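PDB 6F2P: paenibacillus xanthan lyase from Paenibacillus, which catalyses the eliminative (lyase) cleavage of the polysaccharide xanthan, as a member of polysaccharide lyase family 8. Local coordinates for residues Q375-F380 with M488-I493; V362-Q366 with G464-S469; I511-R515 with I559-F563. The contacts are given in a common frame with arbitrary orientation. Numbering follows the deposited sequence.

Overall arrangement
All three contacts lie in the family 8 super-sandwich domain and involve strands, or a turn between strands, of its nine-stranded sheet. In contacts 1 and 2 it meets the four-stranded sheet that begins with strand 363-367. Their centres are about 9 Å apart and they touch at Met488 N and Gly467 O (2.8 Å) and at Leu376 N and Lys363 O (2.9 Å), both probable backbone hydrogen bonds. Contact 3 joins the nine-stranded sheet to the five-stranded sheet that contains strand 508-516; its centre is about 15 Å from that of contact 1 and about 21 Å from that of contact 2. Contact 1 carries three of the five residues that bind a calcium ion, which lies about 8 Å from the Tyr466 side chain of contact 2.

Contact 1 (Q375-F380 with M488-I493); sequences QLRPGF and MFDDEI. With CA (calcium ion), chain B.
Phe380 (chi1 64°, p) lays its ring beside the loop 489-492, with CE1 3.9 Å from Asp491 CA near the ring plane and CE2 3.7 Å from Ile493 CD1. Residues 375-377 are extended, and a type II turn from Arg377 to Phe380 places Gly379 at phi 107°, psi -22°, closed by Arg377 N to Phe380 O (3.1 Å) and Phe380 N to Arg377 O (3.3 Å). CA atoms register Gln375 with Met488 (6.9 Å) and Arg377 with Asp490 (6.5 Å). Arg377 (m, m, m) folds over the loop and donates from NE to Asp490 O (2.9 Å), with Asp490 CA over one guanidinium face. A water bridges Arg377 NH2 and Asp490 O, another Pro378 O and Asp490 O. Two hairpin turns of the super-sandwich domain thus meet, the second closed by Phe489 N to Glu492 O (3.0 Å) and holding calcium through Asp490 OD1 (2.5 Å), Asp491 OD1 (2.4 Å) and bidentate Glu492 OE1 and OE2 (both 2.5 Å). Gln636 and Glu651 complete the site, and Tyr631 hydrogen-bonds Glu492. Gln375 NE2 approaches Phe489 O (3.2 Å) at a poor angle; it is hydrogen-bonded to Gln465 O.

Contact 2 (V362-Q366 with G464-S469); sequences VKYKQ and GQYGVS
Tyr364 N donates to Gly464 O at 3.0 Å and nearly straight (171°), and at the far end of the contact Gln366 NE2 donates to Ser469 OG, also at 3.0 Å. Between these bonds Tyr364 OH gives its proton to Gln366 OE1 (2.6 Å), so both ends of the Gln366 amide are engaged. Lys363 CA adds a CA-H...O contact to Gly464 O (3.5 Å). For this Tyr364 is t (chi1 178°, chi2 84°), Gln366 is t with chi2 91°, and Ser469 is m. Segments 363-366 and 466-469 are extended; their axes approach to 6.8 Å with N-to-C directions 31° apart, and the closest CA pair is Tyr364 with Gln465 (4.7 Å). Two sheets of the super-sandwich domain are packed here: 363-367 is an outermost strand of the four-stranded sheet, pairing with strand 372-377, while 466-474 is the second strand of the nine-stranded one. Gly464 (phi 59°, psi 21°) lies in the link from strand 457-462, and Gln465 with Tyr466 forms a classic beta bulge against that strand. The Tyr364 ring lies flat on the backbone beyond the bulge, with Gly467 CA 3.6 Å from the ring centroid and 11° off its normal, a CH-pi contact; a CB at Gly467 would clash with Tyr364 CZ. Tyr364 CB rests 3.6 Å from Gln465 C. Farther out, Val362 CG1 comes within 4.2 Å of Gln465 OE1, which accepts a hydrogen bond from Arg377.

Contact 3 (I511-R515 with I559-F563); sequences IVENR and IGYYF
A carboxylate sits in the buried space between two sheets: Glu513 OE1 accepts a hydrogen bond from Tyr561 OH at 2.7 Å. Glu513 (t, chi2 49°) also turns OE2 back to Asn514 N at 2.6 Å, within its own strand. A classic beta bulge lets neighbouring residues take part, since Val512 and Glu513 both face Leu602 on strand 595-607; the chain corners at Val512 (phi -80°, psi -43°), and the CA-to-CB bonds of both residues point toward strand 559-563. Segments 513-515 and 559-563 run nearly antiparallel at 166°, but their axes stay 11.0 Å apart, so side chains rather than backbones fill the gap. The closest CA pairs are Val512 with Tyr561 (8.6 Å) and Arg515 with Ile559 (9.8 Å). This is face-to-face sandwich packing in the super-sandwich domain, joining the five-stranded sheet of strand 508-516 to the nine-stranded sheet. Val512 (t) reaches Tyr561 CD2 with CG1 (3.5 Å) and, with CG2, the edge of the Phe563 ring at CE2 (4.1 Å). Tyr561 and Phe563 are both m. Ile559 (m, t) sets CD1 3.7 Å from Glu513 OE1 and, over one guanidinium face, 3.7 Å from Arg515 NE. Arg515 NH1 is hydrogen-bonded to Leu414 O. Strands 545-550 and 613-621 flank the aromatic rings. With OE1 accepting from a tyrosine hydroxyl and OE2 from a backbone amide, both oxygens of Glu513 act as acceptors, which is consistent with an ionised carboxylate held in the buried space between the sheets, with the Arg515 guanidinium nearby.

Contact 1 (Q375-F380 with M488-I493)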
ATOM      1  N   GLN A 375       8.301  -6.064   9.577  1.00 17.01           N
ATOM      2  CA  GLN A 375       8.755  -5.534  10.848  1.00 16.21           C
ATOM      3  C   GLN A 375      10.074  -6.196  11.228  1.00 18.49           C
ATOM      4  O   GLN A 375      10.150  -7.414  11.395  1.00 21.04           O
ATOM      5  CB  GLN A 375       7.708  -5.754  11.940  1.00 12.79           C
ATOM      6  CG  GLN A 375       8.185  -5.399  13.335  1.00 14.61           C
ATOM      7  CD  GLN A 375       8.454  -3.913  13.514  1.00 20.74           C
ATOM      8  OE1 GLN A 375       9.374  -3.348  12.915  1.00 17.95           O
ATOM      9  NE2 GLN A 375       7.643  -3.269  14.348  1.00 25.97           N
ATOM     10  N   LEU A 376      11.120  -5.391  11.334  1.00 18.35           N
ATOM     11  CA  LEU A 376      12.420  -5.890  11.741  1.00 15.27           C
ATOM     12  C   LEU A 376      12.802  -5.255  13.080  1.00 21.62           C
ATOM     13  O   LEU A 376      12.966  -4.035  13.185  1.00 22.44           O
ATOM     14  CB  LEU A 376      13.468  -5.592  10.672  1.00 14.25           C
ATOM     15  CG  LEU A 376      13.192  -6.100   9.254  1.00 15.62           C
ATOM     16  CD1 LEU A 376      14.230  -5.550   8.288  1.00 16.04           C
ATOM     17  CD2 LEU A 376      13.178  -7.617   9.194  1.00 13.54           C
ATOM     18  N   ARG A 377      12.916  -6.100  14.101  1.00 21.38           N
ATOM     19  CA  ARG A 377      13.251  -5.683  15.448  1.00 17.54           C
ATOM     20  C   ARG A 377      14.484  -6.447  15.886  1.00 20.06           C
ATOM     21  O   ARG A 377      14.862  -7.431  15.256  1.00 24.30           O
ATOM     22  CB  ARG A 377      12.097  -6.005  16.396  1.00 17.78           C
ATOM     23  CG  ARG A 377      10.809  -5.291  16.056  1.00 20.17           C
ATOM     24  CD  ARG A 377      11.005  -3.803  16.034  1.00 15.90           C
ATOM     25  NE  ARG A 377      11.594  -3.326  17.276  1.00 21.72           N
ATOM     26  CZ  ARG A 377      12.001  -2.074  17.477  1.00 20.32           C
ATOM     27  NH1 ARG A 377      11.884  -1.180  16.506  1.00 15.47           N
ATOM     28  NH2 ARG A 377      12.530  -1.719  18.645  1.00 15.95           N
ATOM     29  N   PRO A 378      15.135  -5.987  16.962  1.00 25.55           N
ATOM     30  CA  PRO A 378      16.232  -6.805  17.483  1.00 23.95           C
ATOM     31  C   PRO A 378      15.722  -8.156  17.984  1.00 23.68           C
ATOM     32  O   PRO A 378      14.913  -8.206  18.907  1.00 24.14           O
ATOM     33  CB  PRO A 378      16.785  -5.961  18.636  1.00 18.13           C
ATOM     34  CG  PRO A 378      15.703  -4.966  18.958  1.00 19.30           C
ATOM     35  CD  PRO A 378      15.010  -4.698  17.667  1.00 18.31           C
ATOM     36  N   GLY A 379      16.184  -9.236  17.363  1.00 22.93           N
ATOM     37  CA  GLY A 379      15.802 -10.575  17.768  1.00 23.43           C
ATOM     38  C   GLY A 379      14.836 -11.292  16.830  1.00 26.22           C
ATOM     39  O   GLY A 379      14.756 -12.523  16.842  1.00 24.87           O
ATOM     40  N   PHE A 380      14.091 -10.544  16.022  1.00 18.07           N
ATOM     41  CA  PHE A 380      13.157 -11.184  15.104  1.00 20.27           C
ATOM     42  C   PHE A 380      12.791 -10.350  13.878  1.00 20.66           C
ATOM     43  O   PHE A 380      12.984  -9.139  13.846  1.00 17.98           O
ATOM     44  CB  PHE A 380      11.889 -11.623  15.838  1.00 16.12           C
ATOM     45  CG  PHE A 380      11.088 -10.482  16.410  1.00 21.62           C
ATOM     46  CD1 PHE A 380      11.403  -9.944  17.653  1.00 17.86           C
ATOM     47  CD2 PHE A 380      10.012  -9.957  15.714  1.00 18.03           C
ATOM     48  CE1 PHE A 380      10.667  -8.909  18.188  1.00 14.89           C
ATOM     49  CE2 PHE A 380       9.266  -8.918  16.243  1.00 22.40           C
ATOM     50  CZ  PHE A 380       9.597  -8.389  17.485  1.00 22.66           C
ATOM     51  N   MET A 488       2.467  -3.873  15.371  1.00 13.67           N
ATOM     52  CA  MET A 488       3.841  -4.324  15.481  1.00 15.70           C
ATOM     53  C   MET A 488       4.690  -3.295  16.209  1.00 17.84           C
ATOM     54  O   MET A 488       4.939  -2.217  15.680  1.00 23.38           O
ATOM     55  CB  MET A 488       4.370  -4.599  14.073  1.00 13.99           C
ATOM     56  CG  MET A 488       3.620  -5.738  13.388  1.00 13.19           C
ATOM     57  SD  MET A 488       3.421  -5.612  11.599  1.00 14.71           S
ATOM     58  CE  MET A 488       2.066  -4.453  11.455  1.00 14.41           C
ATOM     59  N   PHE A 489       5.118  -3.623  17.428  1.00 16.80           N
ATOM     60  CA  PHE A 489       5.807  -2.652  18.282  1.00 17.00           C
ATOM     61  C   PHE A 489       7.281  -2.979  18.473  1.00 19.68           C
ATOM     62  O   PHE A 489       7.945  -3.400  17.529  1.00 24.30           O
ATOM     63  CB  PHE A 489       5.089  -2.501  19.627  1.00 15.17           C
ATOM     64  CG  PHE A 489       3.656  -2.042  19.498  1.00 15.82           C
ATOM     65  CD1 PHE A 489       3.359  -0.778  19.009  1.00 15.85           C
ATOM     66  CD2 PHE A 489       2.610  -2.877  19.853  1.00 13.95           C
ATOM     67  CE1 PHE A 489       2.036  -0.346  18.887  1.00 14.48           C
ATOM     68  CE2 PHE A 489       1.291  -2.461  19.735  1.00 12.40           C
ATOM     69  CZ  PHE A 489       1.003  -1.192  19.253  1.00 16.74           C
ATOM     70  N   ASP A 490       7.808  -2.775  19.677  1.00 15.68           N
ATOM     71  CA  ASP A 490       9.244  -2.989  19.869  1.00 20.29           C
ATOM     72  C   ASP A 490       9.632  -4.463  20.033  1.00 16.42           C
ATOM     73  O   ASP A 490      10.675  -4.881  19.546  1.00 18.36           O
ATOM     74  CB  ASP A 490       9.806  -2.136  21.017  1.00 18.56           C
ATOM     75  CG  ASP A 490       9.058  -2.334  22.309  1.00 17.22           C
ATOM     76  OD1 ASP A 490       7.883  -2.729  22.239  1.00 20.98           O
ATOM     77  OD2 ASP A 490       9.632  -2.094  23.393  1.00 22.92           O
ATOM     78  N   ASP A 491       8.800  -5.246  20.713  1.00 17.43           N
ATOM     79  CA  ASP A 491       9.131  -6.644  20.971  1.00 15.79           C
ATOM     80  C   ASP A 491       7.885  -7.513  21.017  1.00 15.18           C
ATOM     81  O   ASP A 491       7.924  -8.625  21.521  1.00 18.82           O
ATOM     82  CB  ASP A 491       9.931  -6.795  22.272  1.00 15.14           C
ATOM     83  CG  ASP A 491       9.194  -6.244  23.492  1.00 22.76           C
ATOM     84  OD1 ASP A 491       8.082  -5.694  23.342  1.00 21.56           O
ATOM     85  OD2 ASP A 491       9.756  -6.326  24.604  1.00 26.23           O
ATOM     86  N   GLU A 492       6.776  -6.998  20.502  1.00 15.11           N
ATOM     87  CA  GLU A 492       5.559  -7.792  20.415  1.00 18.82           C
ATOM     88  C   GLU A 492       4.813  -7.485  19.135  1.00 17.03           C
ATOM     89  O   GLU A 492       4.960  -6.402  18.565  1.00 18.06           O
ATOM     90  CB  GLU A 492       4.633  -7.536  21.610  1.00 15.75           C
ATOM     91  CG  GLU A 492       4.102  -6.118  21.713  1.00 12.83           C
ATOM     92  CD  GLU A 492       4.983  -5.226  22.576  1.00 21.60           C
ATOM     93  OE1 GLU A 492       5.883  -4.574  22.011  1.00 21.24           O
ATOM     94  OE2 GLU A 492       4.782  -5.177  23.815  1.00 20.84           O
ATOM     95  N   ILE A 493       4.023  -8.455  18.687  1.00 13.26           N
ATOM     96  CA  ILE A 493       3.055  -8.236  17.623  1.00 15.11           C
ATOM     97  C   ILE A 493       1.667  -8.585  18.132  1.00 15.32           C
ATOM     98  O   ILE A 493       1.438  -9.690  18.620  1.00 20.06           O
ATOM     99  CB  ILE A 493       3.342  -9.102  16.390  1.00 15.05           C
ATOM    100  CG1 ILE A 493       4.704  -8.746  15.798  1.00 15.33           C
ATOM    101  CG2 ILE A 493       2.249  -8.914  15.356  1.00  8.45           C
ATOM    102  CD1 ILE A 493       5.705  -9.858  15.901  1.00 17.37           C
TER
HETATM  103 CA    CA B1101       6.848  -3.828  24.218  1.00 20.09          CA
HETATM  104  O   HOH W   1      13.219  -3.493  20.987  1.00 18.11           O
HETATM  105  O   HOH W   2      13.010  -6.496  20.343  1.00 20.71           O

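Contact 2 (V362-Q366 with G464-S469)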
ATOM      1  N   VAL A 362      17.213  -2.884  11.900  1.00 20.63           N
ATOM      2  CA  VAL A 362      16.000  -2.608  12.663  1.00 18.99           C
ATOM      3  C   VAL A 362      15.185  -1.520  11.979  1.00 18.35           C
ATOM      4  O   VAL A 362      15.638  -0.383  11.891  1.00 22.29           O
ATOM      5  CB  VAL A 362      16.328  -2.131  14.093  1.00 14.46           C
ATOM      6  CG1 VAL A 362      15.055  -1.685  14.816  1.00 13.35           C
ATOM      7  CG2 VAL A 362      17.037  -3.227  14.869  1.00 13.48           C
ATOM      8  N   LYS A 363      13.999  -1.874  11.485  1.00 15.60           N
ATOM      9  CA  LYS A 363      13.111  -0.909  10.833  1.00 19.47           C
ATOM     10  C   LYS A 363      11.767  -1.539  10.513  1.00 16.51           C
ATOM     11  O   LYS A 363      11.660  -2.752  10.385  1.00 15.80           O
ATOM     12  CB  LYS A 363      13.720  -0.341   9.539  1.00 17.50           C
ATOM     13  CG  LYS A 363      13.845  -1.351   8.399  1.00 25.23           C
ATOM     14  CD  LYS A 363      14.121  -0.678   7.055  1.00 31.21           C
ATOM     15  CE  LYS A 363      15.512  -0.063   6.995  1.00 32.41           C
ATOM     16  NZ  LYS A 363      15.709   0.702   5.735  1.00 32.45           N
ATOM     17  N   TYR A 364      10.743  -0.701  10.399  1.00 18.75           N
ATOM     18  CA  TYR A 364       9.448  -1.127   9.885  1.00 19.24           C
ATOM     19  C   TYR A 364       9.279  -0.545   8.489  1.00 19.37           C
ATOM     20  O   TYR A 364       9.772   0.556   8.213  1.00 24.41           O
ATOM     21  CB  TYR A 364       8.310  -0.649  10.789  1.00 16.65           C
ATOM     22  CG  TYR A 364       6.942  -1.040  10.270  1.00 17.85           C
ATOM     23  CD1 TYR A 364       6.414  -2.298  10.536  1.00 20.05           C
ATOM     24  CD2 TYR A 364       6.186  -0.159   9.501  1.00 11.99           C
ATOM     25  CE1 TYR A 364       5.173  -2.672  10.053  1.00 15.33           C
ATOM     26  CE2 TYR A 364       4.950  -0.523   9.012  1.00 12.55           C
ATOM     27  CZ  TYR A 364       4.449  -1.784   9.293  1.00 16.22           C
ATOM     28  OH  TYR A 364       3.212  -2.161   8.826  1.00 16.32           O
ATOM     29  N   LYS A 365       8.600  -1.272   7.603  1.00 13.82           N
ATOM     30  CA  LYS A 365       8.406  -0.782   6.242  1.00 12.03           C
ATOM     31  C   LYS A 365       7.117  -1.291   5.611  1.00 11.55           C
ATOM     32  O   LYS A 365       6.908  -2.500   5.501  1.00 15.47           O
ATOM     33  CB  LYS A 365       9.617  -1.128   5.368  1.00 15.36           C
ATOM     34  CG  LYS A 365       9.661  -0.391   4.029  1.00 16.66           C
ATOM     35  CD  LYS A 365      11.027  -0.506   3.368  1.00 20.83           C
ATOM     36  CE  LYS A 365      11.065   0.194   2.015  1.00 18.53           C
ATOM     37  NZ  LYS A 365      10.771   1.654   2.138  1.00 24.13           N
ATOM     38  N   GLN A 366       6.251  -0.363   5.202  1.00  9.55           N
ATOM     39  CA  GLN A 366       4.994  -0.720   4.547  1.00 11.47           C
ATOM     40  C   GLN A 366       5.135  -0.717   3.030  1.00 19.31           C
ATOM     41  O   GLN A 366       5.465   0.313   2.436  1.00 21.13           O
ATOM     42  CB  GLN A 366       3.874   0.241   4.936  1.00 10.92           C
ATOM     43  CG  GLN A 366       2.471  -0.261   4.631  1.00 10.36           C
ATOM     44  CD  GLN A 366       1.863  -1.023   5.804  1.00 14.26           C
ATOM     45  OE1 GLN A 366       2.130  -0.701   6.961  1.00 14.16           O
ATOM     46  NE2 GLN A 366       1.058  -2.044   5.511  1.00 11.67           N
ATOM     47  N   GLY A 464       9.635   5.147  11.874  1.00 14.67           N
ATOM     48  CA  GLY A 464      10.276   4.149  11.044  1.00 18.31           C
ATOM     49  C   GLY A 464      10.540   2.836  11.767  1.00 17.92           C
ATOM     50  O   GLY A 464      11.384   2.059  11.323  1.00 19.25           O
ATOM     51  N   GLN A 465       9.814   2.586  12.861  1.00 16.53           N
ATOM     52  CA  GLN A 465      10.063   1.431  13.730  1.00 21.04           C
ATOM     53  C   GLN A 465       8.795   0.672  14.150  1.00 18.92           C
ATOM     54  O   GLN A 465       8.839  -0.521  14.449  1.00 18.82           O
ATOM     55  CB  GLN A 465      10.785   1.881  14.999  1.00 22.43           C
ATOM     56  CG  GLN A 465      12.176   2.427  14.781  1.00 21.88           C
ATOM     57  CD  GLN A 465      12.951   2.487  16.070  1.00 28.78           C
ATOM     58  OE1 GLN A 465      13.134   1.469  16.747  1.00 25.24           O
ATOM     59  NE2 GLN A 465      13.396   3.689  16.437  1.00 35.51           N
ATOM     60  N   TYR A 466       7.671   1.369  14.197  1.00 15.43           N
ATOM     61  CA  TYR A 466       6.442   0.770  14.697  1.00 16.83           C
ATOM     62  C   TYR A 466       5.374   0.909  13.625  1.00 15.05           C
ATOM     63  O   TYR A 466       5.329   1.900  12.899  1.00 14.85           O
ATOM     64  CB  TYR A 466       6.013   1.438  16.019  1.00 14.50           C
ATOM     65  CG  TYR A 466       7.164   1.588  16.988  1.00 18.56           C
ATOM     66  CD1 TYR A 466       7.958   0.497  17.320  1.00 16.82           C
ATOM     67  CD2 TYR A 466       7.483   2.827  17.546  1.00 20.91           C
ATOM     68  CE1 TYR A 466       9.030   0.626  18.194  1.00 18.47           C
ATOM     69  CE2 TYR A 466       8.558   2.968  18.429  1.00 16.29           C
ATOM     70  CZ  TYR A 466       9.324   1.860  18.746  1.00 22.53           C
ATOM     71  OH  TYR A 466      10.393   1.981  19.606  1.00 28.23           O
ATOM     72  N   GLY A 467       4.520  -0.094  13.500  1.00 14.28           N
ATOM     73  CA  GLY A 467       3.563  -0.084  12.419  1.00 12.00           C
ATOM     74  C   GLY A 467       2.290  -0.800  12.785  1.00 15.85           C
ATOM     75  O   GLY A 467       2.231  -1.547  13.769  1.00 17.93           O
ATOM     76  N   VAL A 468       1.266  -0.554  11.981  1.00 13.22           N
ATOM     77  CA  VAL A 468      -0.018  -1.205  12.124  1.00 13.79           C
ATOM     78  C   VAL A 468      -0.513  -1.508  10.713  1.00 15.86           C
ATOM     79  O   VAL A 468      -0.443  -0.646   9.827  1.00 13.41           O
ATOM     80  CB  VAL A 468      -1.025  -0.297  12.881  1.00 11.96           C
ATOM     81  CG1 VAL A 468      -0.999   1.109  12.321  1.00 10.91           C
ATOM     82  CG2 VAL A 468      -2.433  -0.874  12.826  1.00 13.21           C
ATOM     83  N   SER A 469      -0.981  -2.737  10.491  1.00 14.14           N
ATOM     84  CA  SER A 469      -1.545  -3.099   9.197  1.00 10.33           C
ATOM     85  C   SER A 469      -2.893  -3.745   9.367  1.00 11.70           C
ATOM     86  O   SER A 469      -3.221  -4.268  10.436  1.00 12.99           O
ATOM     87  CB  SER A 469      -0.643  -4.071   8.450  1.00 10.13           C
ATOM     88  OG  SER A 469       0.601  -3.489   8.123  1.00 14.13           O
TER

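Contact 3 (I511-R515 with I559-F563)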
ATOM      1  N   ILE A 511      -5.314 -19.338  12.165  1.00 10.39           N
ATOM      2  CA  ILE A 511      -4.107 -20.054  12.556  1.00 12.92           C
ATOM      3  C   ILE A 511      -3.141 -19.160  13.306  1.00 16.74           C
ATOM      4  O   ILE A 511      -2.648 -18.173  12.759  1.00 16.90           O
ATOM      5  CB  ILE A 511      -3.381 -20.668  11.345  1.00 16.25           C
ATOM      6  CG1 ILE A 511      -4.375 -21.385  10.420  1.00 13.56           C
ATOM      7  CG2 ILE A 511      -2.270 -21.593  11.815  1.00 11.38           C
ATOM      8  CD1 ILE A 511      -5.259 -22.393  11.117  1.00 10.36           C
ATOM      9  N   VAL A 512      -2.874 -19.500  14.563  1.00 16.66           N
ATOM     10  CA  VAL A 512      -1.922 -18.723  15.350  1.00 19.54           C
ATOM     11  C   VAL A 512      -0.494 -19.109  14.990  1.00 18.50           C
ATOM     12  O   VAL A 512       0.382 -18.250  14.835  1.00 21.92           O
ATOM     13  CB  VAL A 512      -2.128 -18.907  16.867  1.00 16.82           C
ATOM     14  CG1 VAL A 512      -0.941 -18.348  17.640  1.00 13.81           C
ATOM     15  CG2 VAL A 512      -3.402 -18.236  17.313  1.00 14.12           C
ATOM     16  N   GLU A 513      -0.270 -20.409  14.850  1.00 17.47           N
ATOM     17  CA  GLU A 513       1.070 -20.930  14.642  1.00 15.09           C
ATOM     18  C   GLU A 513       1.019 -22.204  13.806  1.00 20.58           C
ATOM     19  O   GLU A 513       0.018 -22.926  13.810  1.00 21.11           O
ATOM     20  CB  GLU A 513       1.730 -21.189  15.996  1.00 11.53           C
ATOM     21  CG  GLU A 513       3.180 -21.608  15.940  1.00 16.09           C
ATOM     22  CD  GLU A 513       4.028 -20.714  15.047  1.00 19.37           C
ATOM     23  OE1 GLU A 513       4.657 -19.772  15.571  1.00 17.36           O
ATOM     24  OE2 GLU A 513       4.085 -20.965  13.823  1.00 19.78           O
ATOM     25  N   ASN A 514       2.086 -22.452  13.055  1.00 18.13           N
ATOM     26  CA  ASN A 514       2.305 -23.745  12.429  1.00 14.96           C
ATOM     27  C   ASN A 514       3.800 -23.897  12.226  1.00 16.35           C
ATOM     28  O   ASN A 514       4.298 -23.738  11.124  1.00 19.01           O
ATOM     29  CB  ASN A 514       1.548 -23.873  11.101  1.00 12.83           C
ATOM     30  CG  ASN A 514       1.379 -25.323  10.675  1.00 16.44           C
ATOM     31  OD1 ASN A 514       2.077 -26.204  11.173  1.00 16.73           O
ATOM     32  ND2 ASN A 514       0.450 -25.579   9.764  1.00 13.03           N
ATOM     33  N   ARG A 515       4.516 -24.181  13.310  1.00 16.54           N
ATOM     34  CA  ARG A 515       5.969 -24.076  13.314  1.00 15.05           C
ATOM     35  C   ARG A 515       6.631 -25.409  13.056  1.00 21.20           C
ATOM     36  O   ARG A 515       6.223 -26.421  13.619  1.00 22.04           O
ATOM     37  CB  ARG A 515       6.445 -23.564  14.674  1.00 20.60           C
ATOM     38  CG  ARG A 515       7.886 -23.069  14.697  1.00 15.92           C
ATOM     39  CD  ARG A 515       7.968 -21.671  14.108  1.00 19.94           C
ATOM     40  NE  ARG A 515       9.324 -21.132  14.132  1.00 20.80           N
ATOM     41  CZ  ARG A 515       9.681 -20.016  13.504  1.00 16.71           C
ATOM     42  NH1 ARG A 515       8.778 -19.341  12.811  1.00 13.67           N
ATOM     43  NH2 ARG A 515      10.935 -19.582  13.559  1.00 15.17           N
ATOM     44  N   ILE A 559       9.345 -18.903  20.936  1.00 15.34           N
ATOM     45  CA  ILE A 559       8.215 -18.026  20.627  1.00 13.54           C
ATOM     46  C   ILE A 559       7.166 -18.052  21.744  1.00 20.35           C
ATOM     47  O   ILE A 559       6.778 -19.119  22.226  1.00 20.58           O
ATOM     48  CB  ILE A 559       7.552 -18.368  19.279  1.00 14.76           C
ATOM     49  CG1 ILE A 559       8.616 -18.554  18.190  1.00 14.47           C
ATOM     50  CG2 ILE A 559       6.540 -17.285  18.893  1.00 10.66           C
ATOM     51  CD1 ILE A 559       8.060 -19.011  16.864  1.00 14.33           C
ATOM     52  N   GLY A 560       6.729 -16.870  22.174  1.00 19.98           N
ATOM     53  CA  GLY A 560       5.699 -16.755  23.187  1.00 15.58           C
ATOM     54  C   GLY A 560       4.379 -16.374  22.548  1.00 17.16           C
ATOM     55  O   GLY A 560       4.362 -15.760  21.486  1.00 16.89           O
ATOM     56  N   TYR A 561       3.270 -16.754  23.178  1.00 14.76           N
ATOM     57  CA  TYR A 561       1.948 -16.382  22.687  1.00 13.50           C
ATOM     58  C   TYR A 561       1.078 -15.989  23.874  1.00 16.57           C
ATOM     59  O   TYR A 561       0.843 -16.785  24.774  1.00 20.75           O
ATOM     60  CB  TYR A 561       1.283 -17.531  21.929  1.00 14.97           C
ATOM     61  CG  TYR A 561       2.171 -18.218  20.920  1.00 18.89           C
ATOM     62  CD1 TYR A 561       3.179 -19.086  21.332  1.00 16.95           C
ATOM     63  CD2 TYR A 561       1.986 -18.028  19.555  1.00 15.93           C
ATOM     64  CE1 TYR A 561       3.995 -19.722  20.424  1.00 18.19           C
ATOM     65  CE2 TYR A 561       2.800 -18.668  18.631  1.00 16.29           C
ATOM     66  CZ  TYR A 561       3.805 -19.512  19.081  1.00 18.79           C
ATOM     67  OH  TYR A 561       4.635 -20.158  18.207  1.00 17.48           O
ATOM     68  N   TYR A 562       0.602 -14.756  23.880  1.00 14.10           N
ATOM     69  CA  TYR A 562      -0.252 -14.305  24.956  1.00 14.77           C
ATOM     70  C   TYR A 562      -1.658 -14.148  24.402  1.00 15.64           C
ATOM     71  O   TYR A 562      -1.842 -13.641  23.299  1.00 15.95           O
ATOM     72  CB  TYR A 562       0.306 -13.011  25.561  1.00 16.69           C
ATOM     73  CG  TYR A 562      -0.692 -12.162  26.315  1.00 20.67           C
ATOM     74  CD1 TYR A 562      -1.409 -12.677  27.387  1.00 21.30           C
ATOM     75  CD2 TYR A 562      -0.898 -10.836  25.962  1.00 16.65           C
ATOM     76  CE1 TYR A 562      -2.326 -11.902  28.064  1.00 21.34           C
ATOM     77  CE2 TYR A 562      -1.806 -10.051  26.635  1.00 20.63           C
ATOM     78  CZ  TYR A 562      -2.519 -10.584  27.684  1.00 26.38           C
ATOM     79  OH  TYR A 562      -3.428  -9.787  28.352  1.00 22.02           O
ATOM     80  N   PHE A 563      -2.647 -14.627  25.149  1.00 18.53           N
ATOM     81  CA  PHE A 563      -4.029 -14.565  24.693  1.00 20.86           C
ATOM     82  C   PHE A 563      -4.894 -13.710  25.612  1.00 18.71           C
ATOM     83  O   PHE A 563      -5.413 -14.190  26.614  1.00 22.38           O
ATOM     84  CB  PHE A 563      -4.596 -15.977  24.513  1.00 13.28           C
ATOM     85  CG  PHE A 563      -3.795 -16.811  23.556  1.00 18.28           C
ATOM     86  CD1 PHE A 563      -2.695 -17.538  23.995  1.00 18.36           C
ATOM     87  CD2 PHE A 563      -4.106 -16.832  22.207  1.00 14.51           C
ATOM     88  CE1 PHE A 563      -1.935 -18.292  23.105  1.00 13.50           C
ATOM     89  CE2 PHE A 563      -3.353 -17.581  21.321  1.00 14.12           C
ATOM     90  CZ  PHE A 563      -2.267 -18.311  21.775  1.00 13.49           C
TER